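Local coordinates for purine nucleosidase, (IunH-1) (Sulfolobus solfataricus, PDB 3T8J), which is a member of the nucleosidase family of proteins and holds a sodium ion among its loops, at residues A[7-12]-A[121-126]; A[33-38]-A[70-75]. All coordinates share one frame; numbering follows the deposited sequence.

In the fold
Segment 7-12 takes in the end of strand 3-8 and the loop after it, and strand 116-120, the parallel neighbour of 3-8 in the central sheet, ends at segment 121-126; interaction 1 joins these two strand ends and so closes a long loop of the chain. Nested inside that loop is interaction 2, in which the end of strand 27-33 and the loop after it (33-38) meet the segment that leads into helix 76-79 (70-75). With their centres about 9 Å apart, the contacts also touch: Asp-9 accepts a probable hydrogen bond from the backbone N of Asn-37, and Glu-35 probably bonds to Thr-125. Together they tie the sodium site to the loops lying over it.

Interaction 1. Residues A[7-12]-A[121-126]; sequences DCDTAE and ISPLTN. With NA (sodium ion), chain B.
Asp-9 and Ser-122 meet at the sodium ion because their first torsions turn both side chains inward: CG of Asp-9 sits between the backbone N and the carbonyl carbon (chi1 57°), and OG of Ser-122 stands anti to the carbonyl carbon. OD2 of Asp-9 binds the ion at 2.3 Å, and OG of Ser-122 at 2.5 Å. The backbone O of Ile-121 and a water add two further ligands, and Asp-14 completes the set. The serine hydroxyl is gripped from several directions: besides binding the metal, it donates to the backbone O of Asp-7 at 2.7 Å and accepts a bent hydrogen bond from the backbone N of Asp-9 at 3.0 Å. Its proton thus goes to the strand end while its oxygen serves both the ion and the amide. The other oxygen of Asp-9, OD1, bonds to the N of Asn-37, and CD of Pro-123 packs 3.6 Å from that OD1, the two side chains crossing at about a right angle.

Away from the ion, the carboxylate of Asp-7 faces the start of helix 125-133. Its OD1 takes a nearly straight bond (172°) on the syn lone pair from ND2 of Asn-126 at 3.0 Å, although the amide and carboxylate planes are 81° apart; Thr-32 also bonds to this oxygen, ND2 also bonds to the O of Ile-33, and OD1 of Asn-126 is held by the N of Ala-64. One water donates to OD2 of Asp-7 at 2.6 Å and to the O of Pro-123, and accepts from the N of Asn-126, bridging strand end and helix start. Buried throughout, the contact places its charged and polar groups against a cation, amides and water; the shared Ser-122 hydroxyl joins the metal site to the strand end.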
loop_
_atom_site.group_PDB
_atom_site.type_symbol
_atom_site.label_atom_id
_atom_site.label_comp_id
_atom_site.label_asym_id
_atom_site.label_seq_id
_atom_site.Cartn_x
_atom_site.Cartn_y
_atom_site.Cartn_z
ATOM N N ASP A 7 20.829 23.878 3.951
ATOM C CA ASP A 7 19.498 23.791 3.339
ATOM C C ASP A 7 18.451 23.922 4.437
ATOM O O ASP A 7 18.402 23.108 5.357
ATOM C CB ASP A 7 19.377 22.464 2.570
ATOM C CG ASP A 7 18.102 22.373 1.723
ATOM O OD1 ASP A 7 17.949 23.084 0.694
ATOM O OD2 ASP A 7 17.198 21.572 2.097
ATOM N N CYS A 8 17.638 24.977 4.314
ATOM C CA CYS A 8 16.780 25.503 5.390
ATOM C C CYS A 8 15.297 25.650 5.001
ATOM O O CYS A 8 14.968 26.295 3.997
ATOM C CB CYS A 8 17.264 26.907 5.787
ATOM S SG CYS A 8 18.913 26.960 6.448
ATOM N N ASP A 9 14.404 25.105 5.845
ATOM C CA ASP A 9 12.978 25.486 5.890
ATOM C C ASP A 9 12.848 26.469 7.049
ATOM O O ASP A 9 12.372 26.148 8.122
ATOM C CB ASP A 9 12.006 24.282 5.998
ATOM C CG ASP A 9 12.239 23.358 7.212
ATOM O OD1 ASP A 9 11.254 22.726 7.669
ATOM O OD2 ASP A 9 13.391 23.175 7.691
ATOM N N THR A 10 13.376 27.662 6.814
ATOM C CA THR A 10 14.006 28.464 7.873
ATOM C C THR A 10 13.117 28.822 9.058
ATOM O O THR A 10 12.185 29.618 8.919
ATOM C CB THR A 10 14.515 29.801 7.298
ATOM O OG1 THR A 10 15.034 29.626 5.958
ATOM C CG2 THR A 10 15.583 30.407 8.223
ATOM N N ALA A 11 13.425 28.246 10.216
ATOM C CA ALA A 11 12.821 28.609 11.495
ATOM C C ALA A 11 13.978 28.792 12.516
ATOM O O ALA A 11 15.169 28.876 12.132
ATOM C CB ALA A 11 11.809 27.522 11.927
ATOM N N GLU A 12 13.666 28.868 13.804
ATOM C CA GLU A 12 14.666 29.214 14.818
ATOM C C GLU A 12 15.963 28.383 14.795
ATOM O O GLU A 12 17.058 28.939 14.803
ATOM C CB GLU A 12 14.028 29.239 16.220
ATOM C CG GLU A 12 13.670 27.857 16.858
ATOM C CD GLU A 12 12.718 26.997 16.035
ATOM O OE1 GLU A 12 11.499 27.330 16.028
ATOM O OE2 GLU A 12 13.181 25.998 15.411
ATOM N N ILE A 121 19.251 19.920 7.034
ATOM C CA ILE A 121 18.471 20.065 8.280
ATOM C C ILE A 121 16.981 20.311 8.031
ATOM O O ILE A 121 16.274 20.791 8.907
ATOM C CB ILE A 121 19.075 21.147 9.218
ATOM C CG1 ILE A 121 19.347 22.470 8.492
ATOM C CG2 ILE A 121 20.387 20.626 9.839
ATOM C CD1 ILE A 121 19.605 23.680 9.437
ATOM N N SER A 122 16.523 19.979 6.836
ATOM C CA SER A 122 15.178 20.275 6.346
ATOM C C SER A 122 14.667 19.153 5.447
ATOM O O SER A 122 15.426 18.201 5.126
ATOM C CB SER A 122 15.239 21.598 5.562
ATOM O OG SER A 122 15.922 22.607 6.328
ATOM N N PRO A 123 13.424 19.239 4.960
ATOM C CA PRO A 123 12.985 18.274 3.936
ATOM C C PRO A 123 13.968 18.206 2.740
ATOM O O PRO A 123 14.615 19.191 2.411
ATOM C CB PRO A 123 11.597 18.782 3.548
ATOM C CG PRO A 123 11.112 19.487 4.784
ATOM C CD PRO A 123 12.342 20.178 5.293
ATOM N N LEU A 124 14.082 17.040 2.107
ATOM C CA LEU A 124 15.195 16.750 1.211
ATOM C C LEU A 124 14.949 17.040 -0.292
ATOM O O LEU A 124 15.716 16.645 -1.184
ATOM C CB LEU A 124 15.638 15.298 1.449
ATOM C CG LEU A 124 16.322 15.032 2.801
ATOM C CD1 LEU A 124 16.403 13.513 3.123
ATOM C CD2 LEU A 124 17.728 15.594 2.862
ATOM N N THR A 125 13.894 17.793 -0.574
ATOM C CA THR A 125 13.454 18.041 -1.942
ATOM C C THR A 125 14.539 18.656 -2.847
ATOM O O THR A 125 14.663 18.249 -3.996
ATOM C CB THR A 125 12.149 18.897 -1.941
ATOM O OG1 THR A 125 11.260 18.377 -0.944
ATOM C CG2 THR A 125 11.497 18.837 -3.316
ATOM N N ASN A 126 15.278 19.661 -2.368
ATOM C CA ASN A 126 16.286 20.311 -3.219
ATOM C C ASN A 126 17.439 19.376 -3.548
ATOM O O ASN A 126 17.925 19.373 -4.680
ATOM C CB ASN A 126 16.848 21.581 -2.580
ATOM C CG ASN A 126 15.850 22.701 -2.533
ATOM O OD1 ASN A 126 14.999 22.801 -3.394
ATOM N ND2 ASN A 126 15.976 23.570 -1.523
HETATM NA NA NA B . 15.400 22.886 8.732
HETATM O O HOH W 1 16.133 19.971 0.310
HETATM O O HOH W 2 17.729 19.454 3.858
HETATM O O HOH W 3 14.361 23.151 10.828
#

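Interaction 2. Residues A[33-38]-A[70-75]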
loop_
_atom_site.group_PDB
_atom_site.type_symbol
_atom_site.label_atom_id
_atom_site.label_comp_id
_atom_site.label_asym_id
_atom_site.label_seq_id
_atom_site.Cartn_x
_atom_site.Cartn_y
_atom_site.Cartn_z
ATOM N N ILE A 33 16.755 27.188 0.164
ATOM C CA ILE A 33 15.469 27.204 0.882
ATOM C C ILE A 33 14.529 26.154 0.332
ATOM O O ILE A 33 14.384 26.029 -0.888
ATOM C CB ILE A 33 14.784 28.595 0.776
ATOM C CG1 ILE A 33 15.761 29.729 1.128
ATOM C CG2 ILE A 33 13.532 28.664 1.701
ATOM C CD1 ILE A 33 16.236 29.711 2.582
ATOM N N VAL A 34 13.853 25.449 1.239
ATOM C CA VAL A 34 12.941 24.358 0.888
ATOM C C VAL A 34 11.629 24.494 1.682
ATOM O O VAL A 34 11.643 25.032 2.797
ATOM C CB VAL A 34 13.623 22.981 1.121
ATOM C CG1 VAL A 34 13.842 22.711 2.617
ATOM C CG2 VAL A 34 12.826 21.818 0.455
ATOM N N GLU A 35 10.548 23.953 1.148
ATOM C CA GLU A 35 9.270 23.899 1.886
ATOM C C GLU A 35 9.438 23.166 3.215
ATOM O O GLU A 35 10.271 22.225 3.329
ATOM C CB GLU A 35 8.166 23.222 1.028
ATOM C CG GLU A 35 8.140 21.696 1.047
ATOM C CD GLU A 35 9.196 21.011 0.184
ATOM O OE1 GLU A 35 9.772 21.669 -0.705
ATOM O OE2 GLU A 35 9.397 19.775 0.391
ATOM N N GLY A 36 8.641 23.536 4.202
ATOM C CA GLY A 36 8.595 22.805 5.466
ATOM C C GLY A 36 7.905 23.593 6.570
ATOM O O GLY A 36 6.702 23.747 6.554
ATOM N N ASN A 37 8.684 23.994 7.555
ATOM C CA ASN A 37 8.175 24.501 8.827
ATOM C C ASN A 37 7.117 25.600 8.710
ATOM O O ASN A 37 6.112 25.553 9.422
ATOM C CB ASN A 37 9.319 25.094 9.653
ATOM C CG ASN A 37 10.204 24.046 10.317
ATOM O OD1 ASN A 37 9.740 22.989 10.757
ATOM N ND2 ASN A 37 11.481 24.374 10.446
ATOM N N ILE A 38 7.367 26.603 7.875
ATOM C CA ILE A 38 6.430 27.752 7.779
ATOM C C ILE A 38 6.254 28.190 6.318
ATOM O O ILE A 38 6.896 27.649 5.410
ATOM C CB ILE A 38 6.888 28.954 8.653
ATOM C CG1 ILE A 38 8.147 29.597 8.061
ATOM C CG2 ILE A 38 7.079 28.544 10.109
ATOM C CD1 ILE A 38 8.495 30.941 8.661
ATOM N N LYS A 70 3.755 14.568 -2.781
ATOM C CA LYS A 70 2.755 14.527 -1.730
ATOM C C LYS A 70 2.307 15.909 -1.284
ATOM O O LYS A 70 3.003 16.889 -1.493
ATOM C CB LYS A 70 3.290 13.747 -0.550
ATOM C CG LYS A 70 3.478 12.262 -1.004
ATOM C CD LYS A 70 3.719 11.323 0.060
ATOM C CE LYS A 70 3.672 9.871 -0.417
ATOM N NZ LYS A 70 4.407 9.504 -1.715
ATOM N N ASN A 71 1.151 15.942 -0.667
ATOM C CA ASN A 71 0.765 17.137 0.075
ATOM C C ASN A 71 1.497 17.162 1.405
ATOM O O ASN A 71 1.954 16.109 1.885
ATOM C CB ASN A 71 -0.748 17.117 0.277
ATOM C CG ASN A 71 -1.506 17.316 -1.039
ATOM O OD1 ASN A 71 -1.063 18.061 -1.920
ATOM N ND2 ASN A 71 -2.646 16.661 -1.165
ATOM N N TYR A 72 1.592 18.336 2.034
ATOM C CA TYR A 72 2.219 18.471 3.339
ATOM C C TYR A 72 1.458 19.557 4.119
ATOM O O TYR A 72 0.541 20.163 3.581
ATOM C CB TYR A 72 3.737 18.769 3.217
ATOM C CG TYR A 72 4.056 20.209 2.951
ATOM C CD1 TYR A 72 4.661 20.990 3.927
ATOM C CD2 TYR A 72 3.714 20.825 1.750
ATOM C CE1 TYR A 72 4.943 22.333 3.720
ATOM C CE2 TYR A 72 3.983 22.183 1.542
ATOM C CZ TYR A 72 4.583 22.945 2.532
ATOM O OH TYR A 72 4.807 24.316 2.337
ATOM N N ILE A 73 1.817 19.731 5.385
ATOM C CA ILE A 73 1.325 20.872 6.180
ATOM C C ILE A 73 2.507 21.641 6.740
ATOM O O ILE A 73 3.532 21.041 7.134
ATOM C CB ILE A 73 0.383 20.431 7.313
ATOM C CG1 ILE A 73 1.062 19.467 8.282
ATOM C CG2 ILE A 73 -0.872 19.757 6.725
ATOM C CD1 ILE A 73 0.290 19.229 9.585
ATOM N N THR A 74 2.385 22.978 6.758
ATOM C CA THR A 74 3.272 23.786 7.560
ATOM C C THR A 74 2.895 23.646 9.053
ATOM O O THR A 74 1.790 23.175 9.380
ATOM C CB THR A 74 3.256 25.237 7.113
ATOM O OG1 THR A 74 1.902 25.716 7.160
ATOM C CG2 THR A 74 3.838 25.383 5.683
ATOM N N VAL A 75 3.813 24.036 9.931
ATOM C CA VAL A 75 3.635 23.943 11.377
ATOM C C VAL A 75 3.939 25.285 12.107
ATOM O O VAL A 75 4.763 25.359 13.036
ATOM C CB VAL A 75 4.400 22.748 11.978
ATOM C CG1 VAL A 75 3.660 21.425 11.627
ATOM C CG2 VAL A 75 5.842 22.721 11.478
HETATM O O HOH W 4 6.976 25.829 3.349
#
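Tyr-72 and Glu-35 carry a buried loop-to-loop contact between the loop that follows strand 27-33 and the irregular segment that leads into helix 76-79. CG of Glu-35 lies over one face of the tyrosine ring in a CH-pi contact, 4.2 Å from the ring centroid and displaced toward the rim. The first torsion of Tyr-72 sets CG between its backbone N and carbonyl carbon (chi1 81°), its CB pointing toward 33-38. At the ring edge, in its plane, the O of Gly-36 comes within 3.6 Å of CE1 of Tyr-72. Glu-35 bends at chi2, and its carboxylate leads away from the contact, where OE2 bonds to Thr-125.

A water knits the phenol to the loop: it accepts from the N of Gly-36, donates to the O of Ile-38 at 2.8 Å, and is hydrogen-bonded to OH of Tyr-72, also at 2.8 Å. Beyond the ring, the N of Val-75 donates to the O of Asn-37 at 2.8 Å (159° at the hydrogen), and CG2 of Val-75 lies against the same carbonyl. The O of Gly-36 has a second neighbour in Thr-74, whose CA-H points to it and whose CG2 packs 3.4 Å away. Val-75 is the N-cap residue of helix 76-79, so the backbone bond fixes the helix start to the loop.

Asn-37, whose nearest side-chain atom, ND2, is about 5 Å from the sodium ion, and Phe-163, which touches Asn-37 and Val-75, place the arrangement beside the metal site, among the loops at the C-terminal ends of the parallel strands in this nucleosidase-family fold.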